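Local coordinates for protein STU0660 (PDB 3ZTH) that probably binds DNA as a large Csn2 protein of the CRISPR-Cas immune system, and binds magnesium ions, at residues Phe3-Gln6 / Arg12-Leu15; Glu120-Ile125 / Leu144-Leu149; Leu183-Leu188 / Tyr219-His224; Ile317-Asn322 / Tyr329-Ser334. One frame throughout, in Å; residues are numbered along the deposited sequence.

Interaction 1: residues Phe3-Gln6 / Arg12-Leu15; sequences FFVQ and RIEL
Phe3 to Val5 pair with Ile13 to Leu15 as the two arms of the N-terminal beta hairpin, strands 2-5 and 13-16, antiparallel at 160° between their directions. Phe3 with Leu15 and Val5 with Ile13 are hydrogen-bonded pairs, each with two backbone bonds, among them Ile13 N to Val5 O at 2.8 Å. Between them Phe4 faces Glu14 as a non-hydrogen-bonded pair. On that face the ring and the Glu14 side chain run side by side in the same direction, and Phe4 CE1 comes to 3.2 Å from Glu14 CG. The carboxylate goes on to a salt bridge with Lys2, while Arg67 makes a cation-pi contact with the Phe4 ring. Phe3, Val5, Ile13 and Leu15 share the other face, with Val5 CG2 4.0 Å from Leu15 CD2; Val5, Ile13 and Leu15 pack there on helix 28-43. Strand 62-63 continues the sheet beyond strand 2-5, and Thr61 just before it supplies N to Gln6 OE1 and O to Arg12 NH1. Arg12 reaches across to the partner segment, its chain extended from CG to NE; Gln6 CG lies over one guanidinium face, and NH1 of Arg12 donates to Phe4 O at 2.8 Å, with the donor tilted 31° from the carbonyl plane.

Interaction 2: residues Glu120-Ile125 / Leu144-Leu149; sequences EQVELI and LENLPL
The helical turn 120-125 and the strand end 144-146 pass each other without any backbone bond, their closest CA atoms being those of Glu123 and Asn146 at 7.2 Å. Side chains therefore span the gap, and beyond Asn146 the chain leaves the strand as an irregular segment through Pro148 to Leu149. Asn146 carries the contact from the strand side. Its CG stands between the backbone N and the carbonyl carbon (chi1 65°), which sends the amide toward the helix. There ND2 donates to Glu123 OE1 with 164° at the hydrogen; the modelled separation of 2.5 Å is shorter than expected for such a pair, and its exact length is doubtful. The oxygen lies close to the amide plane of Asn146, whereas the amide nitrogen meets the carboxylate from above its plane, the two flat groups standing 79° apart. The Glu123 chain folds at chi2, which turns its carboxylate toward Asn146. One residue earlier on the helix, Val122 CG1 packs at 3.8 Å from Asn146 CB. Glu126 OE1 lies close to Glu123 OE1, bringing like charges together. Around the contact, helix 109-130 also binds the connecting chain through Asn119, whose OD1 accepts from Leu149 N, while Leu144 to Asn146 pair antiparallel with a strand of the second subunit; strand 140-146 thus faces helix 109-130 through Asn146 and is itself part of a sheet that runs on across the subunit interface.

Interaction 3: residues Leu183-Leu188 / Tyr219-His224; sequences LFLEML and YRQICH
Helices 177-192 and 212-228 meet over the mixed beta-sheet of the protein, and Leu185 reaches from the first to the second. Its CD1 is the leading atom: it lies 3.9 Å from Ile222 CG2 and 3.7 Å from Gln221 CB, so one methyl group rests against two successive residues of the facing helix. CD2 follows at 4.2 Å from the same Ile222 methyl. Gln221 OE1 also approaches Leu185 CD1, at 3.4 Å, a polar atom against a methyl group with no hydrogen bond across the contact. The Gln221 chain, extended beyond CG, carries its amide alongside the facing helix, where NE2 makes a weak hydrogen bond to Ser182 OG. In a protein of the P-loop NTPase clan, such helices cover a sheet whose core strands are parallel, and here Leu185 and Ile222 both reach Phe234 of strand 232-237. Ile222 in addition touches Leu236 and, on strand 20-24, Ile20. With chi1 at 64°, Ile222 puts CG2 anti to its carbonyl carbon, and this is the branch that meets Leu185. The CA atoms of Leu185 and Gln221 are 7.6 Å apart. Other sides of helix 177-192 pack on helix 97-106, through Phe184 and Leu188 on Leu97, and on the second subunit, where Met187, present as selenomethionine, meets Leu135.

Interaction 4: residues Ile317-Asn322 / Tyr329-Ser334; sequences ILNILN and YRIRCS
Asn319 lies against the aliphatic part of Arg330, with CD of the arginine 3.6 Å from Asn319 CG, and uses its amide to hold the following residue by the backbone. OD1 of Asn319 accepts from Ile331 N at 2.8 Å, and ND2 of the same amide donates to Ile331 O at 3.1 Å. Both bonds are close to straight, the second at 174°, and there the donor group and the acceptor carbonyl lie in each other's planes, the proton being directed at a lone pair of Ile331 O. With both ends of the amide bound to one residue, its rotation is fixed and both of its polar atoms are engaged. The irregular segment 329-334 is thus tied to helix 312-324 by a side-chain amide that pairs with the N-H and C=O of one residue, much as a backbone partner does in a hydrogen-bonded beta pair. Arg330 bends at chi2 (-80°), folding its guanidinium back over the helix so that Asn319 O sits above the centre of one face. NH1 of Arg330 donates to Tyr329 O and also to Phe327 O, linking the guanidinium to the backbone just before it. On the apolar side, Ile331 CD1 meets Leu318 CD2 at 3.5 Å, the two side chains crossing at about a right angle. The side chain of Leu318 is about 9 Å from that of Gln26, a magnesium ligand. Helices 267-277 and 286-296 pack against other sides of helix 312-324, through Val274 and Val296 among others, while Asn319 and Cys333 also touch Leu346 of the third subunit, and the chain continues from here into helix 339-345.

How the interactions relate
The four contacts follow one another along the chain without overlap and spread over an elongated molecule. Interactions 1 and 3 belong to its central part, with centres about 27 Å apart: interaction 1 is in the N-terminal hairpin, interaction 3 between helices on the mixed sheet of the P-loop NTPase-like core. Interactions 2 and 4 lie on opposite sides of the chain's centre, their own centres about 76 Å from each other. Interaction 2 is in the long helix 109-130 and strand 140-146, interaction 4 near the C-terminus. Interactions 2 and 3 both adjoin the second subunit and interaction 4 the third, whereas no other chain of the four-chain assembly touches the segments of interaction 1.

Interaction 1: residues Phe3-Gln6 / Arg12-Leu15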
loop_
_atom_site.group_PDB
_atom_site.type_symbol
_atom_site.label_atom_id
_atom_site.label_comp_id
_atom_site.label_asym_id
_atom_site.label_seq_id
_atom_site.Cartn_x
_atom_site.Cartn_y
_atom_site.Cartn_z
ATOM N N PHE A 3 -9.339 -32.143 -25.209
ATOM C CA PHE A 3 -9.616 -31.406 -23.990
ATOM C C PHE A 3 -11.103 -31.621 -23.753
ATOM O O PHE A 3 -11.914 -31.430 -24.663
ATOM C CB PHE A 3 -9.387 -29.890 -24.141
ATOM C CG PHE A 3 -7.936 -29.464 -24.157
ATOM C CD1 PHE A 3 -6.921 -30.323 -23.751
ATOM C CD2 PHE A 3 -7.593 -28.176 -24.571
ATOM C CE1 PHE A 3 -5.585 -29.903 -23.757
ATOM C CE2 PHE A 3 -6.267 -27.751 -24.580
ATOM C CZ PHE A 3 -5.259 -28.617 -24.171
ATOM N N PHE A 4 -11.465 -32.048 -22.552
ATOM C CA PHE A 4 -12.871 -32.212 -22.226
ATOM C C PHE A 4 -13.109 -31.140 -21.171
ATOM O O PHE A 4 -12.847 -31.336 -19.987
ATOM C CB PHE A 4 -13.137 -33.626 -21.712
ATOM C CG PHE A 4 -13.239 -34.645 -22.813
ATOM C CD1 PHE A 4 -14.390 -34.723 -23.598
ATOM C CD2 PHE A 4 -12.170 -35.490 -23.107
ATOM C CE1 PHE A 4 -14.475 -35.627 -24.658
ATOM C CE2 PHE A 4 -12.247 -36.397 -24.168
ATOM C CZ PHE A 4 -13.400 -36.465 -24.946
ATOM N N VAL A 5 -13.572 -29.985 -21.639
ATOM C CA VAL A 5 -13.791 -28.828 -20.783
ATOM C C VAL A 5 -15.070 -28.882 -19.986
ATOM O O VAL A 5 -16.154 -29.123 -20.526
ATOM C CB VAL A 5 -13.783 -27.524 -21.615
ATOM C CG1 VAL A 5 -13.840 -26.309 -20.694
ATOM C CG2 VAL A 5 -12.537 -27.482 -22.485
ATOM N N GLN A 6 -14.936 -28.625 -18.693
ATOM C CA GLN A 6 -16.070 -28.642 -17.801
ATOM C C GLN A 6 -17.089 -27.551 -18.108
ATOM O O GLN A 6 -16.747 -26.384 -18.322
ATOM C CB GLN A 6 -15.597 -28.503 -16.366
ATOM C CG GLN A 6 -16.601 -29.026 -15.363
ATOM C CD GLN A 6 -16.009 -29.139 -13.984
ATOM O OE1 GLN A 6 -14.864 -29.582 -13.819
ATOM N NE2 GLN A 6 -16.786 -28.748 -12.974
ATOM N N ARG A 12 -19.223 -32.350 -20.821
ATOM C CA ARG A 12 -18.039 -31.565 -21.096
ATOM C C ARG A 12 -17.971 -31.182 -22.564
ATOM O O ARG A 12 -18.476 -31.899 -23.432
ATOM C CB ARG A 12 -16.786 -32.344 -20.678
ATOM C CG ARG A 12 -16.568 -32.319 -19.174
ATOM C CD ARG A 12 -15.602 -33.381 -18.688
ATOM N NE ARG A 12 -15.413 -33.289 -17.240
ATOM C CZ ARG A 12 -14.626 -32.397 -16.646
ATOM N NH1 ARG A 12 -13.945 -31.526 -17.380
ATOM N NH2 ARG A 12 -14.532 -32.362 -15.320
ATOM N N ILE A 13 -17.378 -30.023 -22.831
ATOM C CA ILE A 13 -17.215 -29.551 -24.196
ATOM C C ILE A 13 -15.989 -30.281 -24.722
ATOM O O ILE A 13 -14.901 -30.156 -24.155
ATOM C CB ILE A 13 -16.963 -28.028 -24.238
ATOM C CG1 ILE A 13 -18.156 -27.293 -23.631
ATOM C CG2 ILE A 13 -16.759 -27.566 -25.667
ATOM C CD1 ILE A 13 -17.777 -26.327 -22.539
ATOM N N GLU A 14 -16.177 -31.061 -25.785
ATOM C CA GLU A 14 -15.084 -31.820 -26.392
ATOM C C GLU A 14 -14.333 -30.986 -27.420
ATOM O O GLU A 14 -14.932 -30.348 -28.276
ATOM C CB GLU A 14 -15.615 -33.091 -27.070
ATOM C CG GLU A 14 -14.524 -34.065 -27.496
ATOM C CD GLU A 14 -15.082 -35.360 -28.043
ATOM O OE1 GLU A 14 -16.148 -35.786 -27.549
ATOM O OE2 GLU A 14 -14.457 -35.959 -28.951
ATOM N N LEU A 15 -13.013 -31.008 -27.327
ATOM C CA LEU A 15 -12.156 -30.259 -28.229
ATOM C C LEU A 15 -11.016 -31.144 -28.742
ATOM O O LEU A 15 -10.236 -31.696 -27.961
ATOM C CB LEU A 15 -11.570 -29.063 -27.483
ATOM C CG LEU A 15 -12.089 -27.632 -27.652
ATOM C CD1 LEU A 15 -13.564 -27.588 -27.991
ATOM C CD2 LEU A 15 -11.796 -26.888 -26.352
#

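Interaction 2: residues Glu120-Ile125 / Leu144-Leu149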
loop_
_atom_site.group_PDB
_atom_site.type_symbol
_atom_site.label_atom_id
_atom_site.label_comp_id
_atom_site.label_asym_id
_atom_site.label_seq_id
_atom_site.Cartn_x
_atom_site.Cartn_y
_atom_site.Cartn_z
ATOM N N GLU A 120 31.355 -1.543 -10.343
ATOM C CA GLU A 120 32.606 -1.003 -9.846
ATOM C C GLU A 120 32.414 0.486 -9.617
ATOM O O GLU A 120 32.949 1.052 -8.668
ATOM C CB GLU A 120 33.741 -1.252 -10.840
ATOM C CG GLU A 120 34.092 -2.722 -10.993
ATOM C CD GLU A 120 35.371 -2.946 -11.788
ATOM O OE1 GLU A 120 35.520 -2.341 -12.874
ATOM O OE2 GLU A 120 36.224 -3.740 -11.327
ATOM N N GLN A 121 31.645 1.125 -10.487
ATOM C CA GLN A 121 31.375 2.545 -10.327
ATOM C C GLN A 121 30.444 2.742 -9.135
ATOM O O GLN A 121 30.419 3.805 -8.518
ATOM C CB GLN A 121 30.736 3.107 -11.589
ATOM C CG GLN A 121 31.707 3.206 -12.731
ATOM C CD GLN A 121 32.911 4.033 -12.360
ATOM O OE1 GLN A 121 32.785 5.212 -12.015
ATOM N NE2 GLN A 121 34.090 3.422 -12.419
ATOM N N VAL A 122 29.674 1.707 -8.819
ATOM C CA VAL A 122 28.761 1.758 -7.690
ATOM C C VAL A 122 29.614 1.689 -6.428
ATOM O O VAL A 122 29.511 2.549 -5.554
ATOM C CB VAL A 122 27.766 0.574 -7.725
ATOM C CG1 VAL A 122 27.029 0.459 -6.399
ATOM C CG2 VAL A 122 26.772 0.776 -8.858
ATOM N N GLU A 123 30.465 0.668 -6.351
ATOM C CA GLU A 123 31.359 0.484 -5.213
ATOM C C GLU A 123 32.174 1.744 -4.973
ATOM O O GLU A 123 32.622 1.996 -3.859
ATOM C CB GLU A 123 32.301 -0.690 -5.467
ATOM C CG GLU A 123 31.593 -2.027 -5.522
ATOM C CD GLU A 123 31.265 -2.565 -4.149
ATOM O OE1 GLU A 123 30.874 -1.761 -3.274
ATOM O OE2 GLU A 123 31.392 -3.792 -3.945
ATOM N N LEU A 124 32.372 2.531 -6.024
ATOM C CA LEU A 124 33.120 3.773 -5.896
ATOM C C LEU A 124 32.211 4.846 -5.319
ATOM O O LEU A 124 32.611 5.594 -4.427
ATOM C CB LEU A 124 33.666 4.241 -7.249
ATOM C CG LEU A 124 34.721 3.384 -7.958
ATOM C CD1 LEU A 124 35.282 4.184 -9.128
ATOM C CD2 LEU A 124 35.839 2.991 -6.992
ATOM N N ILE A 125 30.984 4.924 -5.829
ATOM C CA ILE A 125 30.039 5.917 -5.333
ATOM C C ILE A 125 29.782 5.678 -3.846
ATOM O O ILE A 125 29.579 6.625 -3.089
ATOM C CB ILE A 125 28.710 5.874 -6.125
ATOM C CG1 ILE A 125 28.964 6.294 -7.576
ATOM C CG2 ILE A 125 27.693 6.821 -5.503
ATOM C CD1 ILE A 125 27.722 6.314 -8.446
ATOM N N LEU A 144 26.471 3.345 4.467
ATOM C CA LEU A 144 25.597 2.832 3.434
ATOM C C LEU A 144 26.248 1.623 2.770
ATOM O O LEU A 144 27.440 1.632 2.474
ATOM C CB LEU A 144 25.340 3.925 2.401
ATOM C CG LEU A 144 24.577 5.136 2.941
ATOM C CD1 LEU A 144 24.650 6.280 1.954
ATOM C CD2 LEU A 144 23.132 4.750 3.202
ATOM N N GLU A 145 25.469 0.570 2.575
ATOM C CA GLU A 145 25.961 -0.626 1.908
ATOM C C GLU A 145 25.222 -0.693 0.580
ATOM O O GLU A 145 24.048 -0.318 0.489
ATOM C CB GLU A 145 25.686 -1.874 2.749
ATOM C CG GLU A 145 26.715 -2.092 3.842
ATOM C CD GLU A 145 26.317 -3.174 4.829
ATOM O OE1 GLU A 145 25.893 -4.265 4.384
ATOM O OE2 GLU A 145 26.442 -2.931 6.052
ATOM N N ASN A 146 25.906 -1.146 -0.463
ATOM C CA ASN A 146 25.261 -1.207 -1.756
ATOM C C ASN A 146 24.828 -2.602 -2.144
ATOM O O ASN A 146 25.515 -3.587 -1.876
ATOM C CB ASN A 146 26.179 -0.643 -2.837
ATOM C CG ASN A 146 27.423 -1.466 -3.021
ATOM O OD1 ASN A 146 27.355 -2.649 -3.360
ATOM N ND2 ASN A 146 28.576 -0.850 -2.797
ATOM N N LEU A 147 23.653 -2.668 -2.754
ATOM C CA LEU A 147 23.115 -3.918 -3.246
ATOM C C LEU A 147 23.506 -3.883 -4.714
ATOM O O LEU A 147 22.966 -3.098 -5.491
ATOM C CB LEU A 147 21.593 -3.945 -3.122
ATOM C CG LEU A 147 20.956 -5.203 -3.717
ATOM C CD1 LEU A 147 21.412 -6.415 -2.905
ATOM C CD2 LEU A 147 19.435 -5.085 -3.714
ATOM N N PRO A 148 24.464 -4.722 -5.109
ATOM C CA PRO A 148 24.921 -4.765 -6.499
ATOM C C PRO A 148 23.778 -4.875 -7.508
ATOM O O PRO A 148 22.774 -5.550 -7.260
ATOM C CB PRO A 148 25.835 -5.986 -6.519
ATOM C CG PRO A 148 25.212 -6.880 -5.490
ATOM C CD PRO A 148 24.925 -5.908 -4.370
ATOM N N LEU A 149 23.944 -4.201 -8.644
ATOM C CA LEU A 149 22.957 -4.206 -9.716
ATOM C C LEU A 149 22.888 -5.533 -10.455
ATOM O O LEU A 149 23.877 -6.254 -10.560
ATOM C CB LEU A 149 23.264 -3.100 -10.722
ATOM C CG LEU A 149 22.655 -1.737 -10.411
ATOM C CD1 LEU A 149 23.112 -0.700 -11.426
ATOM C CD2 LEU A 149 21.141 -1.869 -10.437
#

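Interaction 3: residues Leu183-Leu188 / Tyr219-His224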
loop_
_atom_site.group_PDB
_atom_site.type_symbol
_atom_site.label_atom_id
_atom_site.label_comp_id
_atom_site.label_asym_id
_atom_site.label_seq_id
_atom_site.Cartn_x
_atom_site.Cartn_y
_atom_site.Cartn_z
ATOM N N LEU A 183 6.118 -9.319 -35.625
ATOM C CA LEU A 183 7.141 -9.044 -34.623
ATOM C C LEU A 183 6.953 -9.991 -33.440
ATOM O O LEU A 183 7.920 -10.558 -32.924
ATOM C CB LEU A 183 7.056 -7.590 -34.158
ATOM C CG LEU A 183 7.564 -6.581 -35.190
ATOM C CD1 LEU A 183 7.241 -5.166 -34.735
ATOM C CD2 LEU A 183 9.069 -6.761 -35.387
ATOM N N PHE A 184 5.701 -10.172 -33.021
ATOM C CA PHE A 184 5.401 -11.065 -31.909
ATOM C C PHE A 184 5.823 -12.495 -32.229
ATOM O O PHE A 184 6.448 -13.167 -31.404
ATOM C CB PHE A 184 3.906 -11.047 -31.596
ATOM C CG PHE A 184 3.471 -12.137 -30.658
ATOM C CD1 PHE A 184 3.719 -12.042 -29.294
ATOM C CD2 PHE A 184 2.822 -13.269 -31.141
ATOM C CE1 PHE A 184 3.326 -13.062 -28.421
ATOM C CE2 PHE A 184 2.427 -14.291 -30.278
ATOM C CZ PHE A 184 2.680 -14.185 -28.916
ATOM N N LEU A 185 5.470 -12.967 -33.420
ATOM C CA LEU A 185 5.826 -14.327 -33.813
ATOM C C LEU A 185 7.337 -14.506 -33.901
ATOM O O LEU A 185 7.868 -15.557 -33.535
ATOM C CB LEU A 185 5.164 -14.682 -35.146
ATOM C CG LEU A 185 3.645 -14.847 -35.041
ATOM C CD1 LEU A 185 3.064 -15.177 -36.407
ATOM C CD2 LEU A 185 3.315 -15.954 -34.033
ATOM N N GLU A 186 8.026 -13.472 -34.378
ATOM C CA GLU A 186 9.479 -13.513 -34.485
ATOM C C GLU A 186 10.120 -13.660 -33.111
ATOM O O GLU A 186 11.071 -14.431 -32.936
ATOM C CB GLU A 186 10.005 -12.241 -35.119
ATOM C CG GLU A 186 10.146 -12.288 -36.602
ATOM C CD GLU A 186 11.263 -11.384 -37.046
ATOM O OE1 GLU A 186 12.424 -11.667 -36.667
ATOM O OE2 GLU A 186 10.984 -10.390 -37.753
HETATM N N MSE A 187 9.611 -12.901 -32.143
HETATM C CA MSE A 187 10.129 -12.978 -30.788
HETATM C C MSE A 187 9.874 -14.372 -30.241
HETATM O O MSE A 187 10.736 -14.961 -29.588
HETATM C CB MSE A 187 9.459 -11.950 -29.886
HETATM C CG MSE A 187 9.871 -12.103 -28.431
HETATM SE SE MSE A 187 9.441 -10.577 -27.339
HETATM C CE MSE A 187 7.610 -10.995 -26.942
ATOM N N LEU A 188 8.684 -14.895 -30.520
ATOM C CA LEU A 188 8.316 -16.228 -30.069
ATOM C C LEU A 188 9.257 -17.250 -30.706
ATOM O O LEU A 188 9.658 -18.222 -30.063
ATOM C CB LEU A 188 6.866 -16.531 -30.454
ATOM C CG LEU A 188 6.348 -17.938 -30.135
ATOM C CD1 LEU A 188 6.289 -18.158 -28.631
ATOM C CD2 LEU A 188 4.978 -18.115 -30.757
ATOM N N TYR A 219 -0.981 -16.689 -40.999
ATOM C CA TYR A 219 -1.240 -18.123 -40.883
ATOM C C TYR A 219 -0.092 -18.985 -41.399
ATOM O O TYR A 219 0.190 -20.046 -40.837
ATOM C CB TYR A 219 -2.549 -18.482 -41.604
ATOM C CG TYR A 219 -2.873 -19.962 -41.610
ATOM C CD1 TYR A 219 -3.290 -20.612 -40.447
ATOM C CD2 TYR A 219 -2.759 -20.712 -42.780
ATOM C CE1 TYR A 219 -3.586 -21.974 -40.452
ATOM C CE2 TYR A 219 -3.054 -22.064 -42.795
ATOM C CZ TYR A 219 -3.467 -22.692 -41.631
ATOM O OH TYR A 219 -3.763 -24.040 -41.660
ATOM N N ARG A 220 0.564 -18.542 -42.470
ATOM C CA ARG A 220 1.706 -19.294 -42.995
ATOM C C ARG A 220 2.807 -19.279 -41.938
ATOM O O ARG A 220 3.478 -20.281 -41.706
ATOM C CB ARG A 220 2.229 -18.676 -44.286
ATOM C CG ARG A 220 1.313 -18.863 -45.469
ATOM C CD ARG A 220 1.868 -18.168 -46.705
ATOM N NE ARG A 220 0.895 -18.163 -47.797
ATOM C CZ ARG A 220 0.415 -19.259 -48.378
ATOM N NH1 ARG A 220 0.822 -20.462 -47.980
ATOM N NH2 ARG A 220 -0.491 -19.150 -49.346
ATOM N N GLN A 221 2.980 -18.133 -41.291
ATOM C CA GLN A 221 3.984 -18.003 -40.246
ATOM C C GLN A 221 3.728 -18.980 -39.110
ATOM O O GLN A 221 4.647 -19.683 -38.694
ATOM C CB GLN A 221 4.022 -16.571 -39.717
ATOM C CG GLN A 221 4.768 -15.621 -40.639
ATOM C CD GLN A 221 4.610 -14.160 -40.258
ATOM O OE1 GLN A 221 4.614 -13.802 -39.080
ATOM N NE2 GLN A 221 4.485 -13.302 -41.264
ATOM N N ILE A 222 2.496 -19.059 -38.608
ATOM C CA ILE A 222 2.254 -19.996 -37.519
ATOM C C ILE A 222 2.411 -21.450 -37.969
ATOM O O ILE A 222 2.816 -22.296 -37.176
ATOM C CB ILE A 222 0.867 -19.791 -36.838
ATOM C CG1 ILE A 222 -0.273 -20.075 -37.802
ATOM C CG2 ILE A 222 0.758 -18.373 -36.303
ATOM C CD1 ILE A 222 -1.623 -19.888 -37.137
ATOM N N CYS A 223 2.102 -21.737 -39.233
ATOM C CA CYS A 223 2.262 -23.089 -39.755
ATOM C C CYS A 223 3.749 -23.427 -39.752
ATOM O O CYS A 223 4.151 -24.553 -39.436
ATOM C CB CYS A 223 1.730 -23.198 -41.188
ATOM S SG CYS A 223 -0.066 -23.360 -41.325
ATOM N N HIS A 224 4.564 -22.447 -40.117
ATOM C CA HIS A 224 6.004 -22.631 -40.139
ATOM C C HIS A 224 6.494 -22.966 -38.736
ATOM O O HIS A 224 7.243 -23.922 -38.534
ATOM C CB HIS A 224 6.687 -21.348 -40.619
ATOM C CG HIS A 224 8.179 -21.383 -40.512
ATOM N ND1 HIS A 224 8.964 -22.210 -41.286
ATOM C CD2 HIS A 224 9.031 -20.692 -39.717
ATOM C CE1 HIS A 224 10.234 -22.028 -40.975
ATOM N NE2 HIS A 224 10.302 -21.112 -40.026
#

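Interaction 4: residues Ile317-Asn322 / Tyr329-Ser334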
loop_
_atom_site.group_PDB
_atom_site.type_symbol
_atom_site.label_atom_id
_atom_site.label_comp_id
_atom_site.label_asym_id
_atom_site.label_seq_id
_atom_site.Cartn_x
_atom_site.Cartn_y
_atom_site.Cartn_z
ATOM N N ILE A 317 -23.262 -28.768 -50.541
ATOM C CA ILE A 317 -22.215 -29.337 -49.699
ATOM C C ILE A 317 -22.603 -29.191 -48.227
ATOM O O ILE A 317 -22.445 -30.119 -47.437
ATOM C CB ILE A 317 -20.864 -28.622 -49.952
ATOM C CG1 ILE A 317 -20.436 -28.843 -51.402
ATOM C CG2 ILE A 317 -19.803 -29.123 -48.977
ATOM C CD1 ILE A 317 -20.205 -30.287 -51.749
ATOM N N LEU A 318 -23.117 -28.020 -47.869
ATOM C CA LEU A 318 -23.547 -27.761 -46.501
ATOM C C LEU A 318 -24.577 -28.801 -46.059
ATOM O O LEU A 318 -24.457 -29.394 -44.981
ATOM C CB LEU A 318 -24.135 -26.345 -46.402
ATOM C CG LEU A 318 -24.867 -25.801 -45.159
ATOM C CD1 LEU A 318 -24.636 -26.643 -43.941
ATOM C CD2 LEU A 318 -24.406 -24.386 -44.906
ATOM N N ASN A 319 -25.582 -29.023 -46.900
ATOM C CA ASN A 319 -26.638 -29.979 -46.599
ATOM C C ASN A 319 -26.093 -31.379 -46.432
ATOM O O ASN A 319 -26.456 -32.094 -45.492
ATOM C CB ASN A 319 -27.694 -29.971 -47.706
ATOM C CG ASN A 319 -28.640 -28.791 -47.595
ATOM O OD1 ASN A 319 -28.464 -27.917 -46.743
ATOM N ND2 ASN A 319 -29.652 -28.761 -48.454
ATOM N N ILE A 320 -25.219 -31.775 -47.347
ATOM C CA ILE A 320 -24.636 -33.103 -47.295
ATOM C C ILE A 320 -23.792 -33.273 -46.039
ATOM O O ILE A 320 -23.928 -34.273 -45.323
ATOM C CB ILE A 320 -23.792 -33.391 -48.570
ATOM C CG1 ILE A 320 -24.713 -33.411 -49.795
ATOM C CG2 ILE A 320 -23.094 -34.724 -48.448
ATOM C CD1 ILE A 320 -23.997 -33.563 -51.129
ATOM N N LEU A 321 -22.939 -32.289 -45.751
ATOM C CA LEU A 321 -22.089 -32.370 -44.569
ATOM C C LEU A 321 -22.922 -32.512 -43.314
ATOM O O LEU A 321 -22.640 -33.371 -42.470
ATOM C CB LEU A 321 -21.178 -31.147 -44.462
ATOM C CG LEU A 321 -19.980 -31.177 -45.416
ATOM C CD1 LEU A 321 -19.213 -29.876 -45.310
ATOM C CD2 LEU A 321 -19.079 -32.367 -45.091
ATOM N N ASN A 322 -23.952 -31.685 -43.184
ATOM C CA ASN A 322 -24.810 -31.782 -42.011
ATOM C C ASN A 322 -25.322 -33.206 -41.860
ATOM O O ASN A 322 -25.286 -33.778 -40.774
ATOM C CB ASN A 322 -25.982 -30.818 -42.122
ATOM C CG ASN A 322 -25.782 -29.582 -41.289
ATOM O OD1 ASN A 322 -26.509 -28.598 -41.432
ATOM N ND2 ASN A 322 -24.790 -29.624 -40.399
ATOM N N TYR A 329 -30.714 -29.848 -40.064
ATOM C CA TYR A 329 -30.855 -28.597 -40.806
ATOM C C TYR A 329 -30.547 -28.701 -42.297
ATOM O O TYR A 329 -29.616 -29.397 -42.707
ATOM C CB TYR A 329 -29.977 -27.500 -40.214
ATOM C CG TYR A 329 -30.194 -26.182 -40.910
ATOM C CD1 TYR A 329 -31.324 -25.405 -40.628
ATOM C CD2 TYR A 329 -29.306 -25.732 -41.890
ATOM C CE1 TYR A 329 -31.566 -24.217 -41.304
ATOM C CE2 TYR A 329 -29.538 -24.539 -42.578
ATOM C CZ TYR A 329 -30.670 -23.788 -42.279
ATOM O OH TYR A 329 -30.901 -22.607 -42.943
ATOM N N ARG A 330 -31.334 -27.996 -43.106
ATOM C CA ARG A 330 -31.135 -28.002 -44.548
ATOM C C ARG A 330 -31.491 -26.669 -45.181
ATOM O O ARG A 330 -32.527 -26.073 -44.881
ATOM C CB ARG A 330 -31.991 -29.083 -45.222
ATOM C CG ARG A 330 -31.678 -30.512 -44.833
ATOM C CD ARG A 330 -30.463 -31.063 -45.556
ATOM N NE ARG A 330 -30.233 -32.454 -45.174
ATOM C CZ ARG A 330 -29.878 -32.844 -43.953
ATOM N NH1 ARG A 330 -29.704 -31.947 -42.991
ATOM N NH2 ARG A 330 -29.707 -34.131 -43.684
ATOM N N ILE A 331 -30.620 -26.205 -46.063
ATOM C CA ILE A 331 -30.871 -24.978 -46.792
ATOM C C ILE A 331 -31.876 -25.397 -47.869
ATOM O O ILE A 331 -31.653 -26.376 -48.577
ATOM C CB ILE A 331 -29.561 -24.458 -47.427
ATOM C CG1 ILE A 331 -28.688 -23.839 -46.335
ATOM C CG2 ILE A 331 -29.858 -23.466 -48.543
ATOM C CD1 ILE A 331 -27.276 -23.547 -46.771
ATOM N N ARG A 332 -32.996 -24.690 -47.967
ATOM C CA ARG A 332 -34.008 -25.023 -48.965
ATOM C C ARG A 332 -33.845 -24.182 -50.225
ATOM O O ARG A 332 -33.525 -22.992 -50.164
ATOM C CB ARG A 332 -35.426 -24.836 -48.401
ATOM C CG ARG A 332 -35.984 -26.017 -47.593
ATOM C CD ARG A 332 -35.485 -26.038 -46.151
ATOM N NE ARG A 332 -36.155 -27.072 -45.358
ATOM C CZ ARG A 332 -35.872 -27.361 -44.087
ATOM N NH1 ARG A 332 -34.922 -26.697 -43.434
ATOM N NH2 ARG A 332 -36.546 -28.321 -43.464
ATOM N N CYS A 333 -34.071 -24.818 -51.368
ATOM C CA CYS A 333 -33.950 -24.167 -52.666
ATOM C C CYS A 333 -34.595 -22.789 -52.707
ATOM O O CYS A 333 -35.772 -22.636 -52.381
ATOM C CB CYS A 333 -34.577 -25.054 -53.741
ATOM S SG CYS A 333 -34.575 -24.330 -55.389
ATOM N N SER A 334 -33.820 -21.791 -53.116
ATOM C CA SER A 334 -34.323 -20.423 -53.216
ATOM C C SER A 334 -35.597 -20.357 -54.065
ATOM O O SER A 334 -35.777 -21.138 -55.005
ATOM C CB SER A 334 -33.252 -19.512 -53.829
ATOM O OG SER A 334 -33.774 -18.227 -54.127
#